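PDB 6R2M: glycoside transferase from Listeria monocytogenes, which probably acts as an extracellular glycoside hydrolase on exopolysaccharide. Local coordinates for residues S121-K124 and M125-I129. Sequence-based numbering, arbitrary orientation.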
loop_
_atom_site.group_PDB
_atom_site.type_symbol
_atom_site.label_atom_id
_atom_site.label_comp_id
_atom_site.label_asym_id
_atom_site.label_seq_id
_atom_site.Cartn_x
_atom_site.Cartn_y
_atom_site.Cartn_z
ATOM N N SER A 121 15.722 -9.856 -14.897
ATOM C CA SER A 121 16.523 -9.107 -13.933
ATOM C C SER A 121 15.663 -8.348 -12.922
ATOM O O SER A 121 16.136 -8.080 -11.812
ATOM C CB SER A 121 17.501 -8.163 -14.641
ATOM O OG SER A 121 16.839 -7.185 -15.408
ATOM N N TYR A 122 14.405 -8.031 -13.243
ATOM C CA TYR A 122 13.532 -7.461 -12.216
ATOM C C TYR A 122 13.307 -8.459 -11.082
ATOM O O TYR A 122 13.228 -8.086 -9.907
ATOM C CB TYR A 122 12.178 -7.053 -12.815
ATOM C CG TYR A 122 12.192 -5.857 -13.745
ATOM C CD1 TYR A 122 13.175 -4.874 -13.666
ATOM C CD2 TYR A 122 11.195 -5.710 -14.699
ATOM C CE1 TYR A 122 13.157 -3.774 -14.529
ATOM C CE2 TYR A 122 11.167 -4.633 -15.548
ATOM C CZ TYR A 122 12.141 -3.669 -15.462
ATOM O OH TYR A 122 12.098 -2.611 -16.336
ATOM N N LYS A 123 13.198 -9.732 -11.415
ATOM C CA LYS A 123 12.943 -10.746 -10.369
ATOM C C LYS A 123 14.177 -10.865 -9.477
ATOM O O LYS A 123 14.023 -10.984 -8.314
ATOM C CB LYS A 123 12.685 -12.120 -11.005
ATOM C CG LYS A 123 12.507 -13.294 -10.048
ATOM C CD LYS A 123 11.934 -14.459 -10.776
ATOM C CE LYS A 123 11.154 -15.427 -9.911
ATOM N NZ LYS A 123 12.130 -16.110 -9.034
ATOM N N LYS A 124 15.352 -10.854 -10.096
ATOM C CA LYS A 124 16.562 -11.000 -9.294
ATOM C C LYS A 124 16.807 -9.769 -8.438
ATOM O O LYS A 124 17.319 -9.888 -7.315
ATOM C CB LYS A 124 17.776 -11.283 -10.185
ATOM C CG LYS A 124 17.580 -12.425 -11.174
ATOM C CD LYS A 124 16.939 -13.646 -10.544
ATOM C CE LYS A 124 16.743 -14.767 -11.577
ATOM N NZ LYS A 124 16.371 -16.072 -10.933
ATOM N N MET A 125 16.431 -8.594 -8.949
ATOM C CA MET A 125 16.498 -7.373 -8.156
ATOM C C MET A 125 15.587 -7.464 -6.942
ATOM O O MET A 125 15.991 -7.123 -5.826
ATOM C CB MET A 125 16.125 -6.171 -9.027
ATOM C CG MET A 125 16.125 -4.855 -8.294
ATOM S SD MET A 125 15.746 -3.514 -9.462
ATOM C CE MET A 125 15.592 -2.117 -8.370
ATOM N N ALA A 126 14.358 -7.948 -7.138
ATOM C CA ALA A 126 13.426 -8.069 -6.024
ATOM C C ALA A 126 13.908 -9.096 -5.004
ATOM O O ALA A 126 13.769 -8.875 -3.790
ATOM C CB ALA A 126 12.038 -8.425 -6.546
ATOM N N ASP A 127 14.485 -10.214 -5.479
ATOM C CA ASP A 127 15.048 -11.222 -4.574
ATOM C C ASP A 127 16.043 -10.582 -3.618
ATOM O O ASP A 127 16.040 -10.856 -2.408
ATOM C CB ASP A 127 15.773 -12.331 -5.357
ATOM C CG ASP A 127 14.847 -13.334 -6.055
ATOM O OD1 ASP A 127 13.630 -13.376 -5.810
ATOM O OD2 ASP A 127 15.390 -14.127 -6.873
ATOM N N LYS A 128 16.927 -9.746 -4.165
ATOM C CA LYS A 128 18.025 -9.180 -3.385
ATOM C C LYS A 128 17.490 -8.197 -2.361
ATOM O O LYS A 128 17.876 -8.232 -1.185
ATOM C CB LYS A 128 19.041 -8.488 -4.305
ATOM C CG LYS A 128 19.667 -9.356 -5.378
ATOM C CD LYS A 128 19.589 -10.826 -5.045
ATOM C CE LYS A 128 19.868 -11.679 -6.259
ATOM N NZ LYS A 128 18.693 -12.138 -6.942
ATOM N N ILE A 129 16.581 -7.320 -2.792
ATOM C CA ILE A 129 16.014 -6.334 -1.877
ATOM C C ILE A 129 15.210 -7.029 -0.787
ATOM O O ILE A 129 15.362 -6.741 0.406
ATOM C CB ILE A 129 15.156 -5.317 -2.649
ATOM C CG1 ILE A 129 16.036 -4.443 -3.535
ATOM C CG2 ILE A 129 14.375 -4.421 -1.687
ATOM C CD1 ILE A 129 15.241 -3.666 -4.567
HETATM O O HOH W 1 11.896 -15.461 -6.197
#
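K128 folds back along the helix so that its ammonium group meets the carbonyl of K124 one turn earlier, with NZ 2.7 Å from K124 O. The same oxygen also accepts the backbone N-H of K128, a longer bond of 3.2 Å from K128 N to K124 O, so one lysine grips it twice. The two donors arrive differently: the backbone nitrogen at a C=O...N angle of 147°, the ammonium from well to the side, at 115° and tilted modestly from the carbonyl plane. A bend at chi2 (-22°), followed by another at chi4, curls the K128 chain around the oxygen and also brings NZ against K124 CB, at 3.5 Å. The ammonium forms a further, long salt bridge to D127 OD2.

K124 and D127 run side by side and point the same way, the aliphatic K124 CD resting 4.0 Å from D127 OD2. K123 reaches the carboxylate through water: its chain, extended as far as CE and turned at the last torsion, places NZ 2.9 Å from a water that in turn donates to D127 OD1. That carboxylate oxygen also hydrogen-bonds Y111 OH of helix 100-116, which ties this polar side to the adjacent helix. K123 NZ and K124 NZ lie near the carboxylate without a direct salt bridge.

On the buried side, Y122 packs edge-to-face with F69 and F119 and hydrogen-bonds Q70 through its hydroxyl, while M125 extends onto V73, L76 and E77 of helix 66-79. Backbone bonds from M125 N to S121 O (2.9 Å) and from A126 N to Y122 O (3.0 Å) join the two turns. The arrangement is that of an amphipathic alpha-helix with i to i+4 bonding, here the first turns of helix 120-136, packed against helices 66-79 and 100-116 with its lysine-rich side outward.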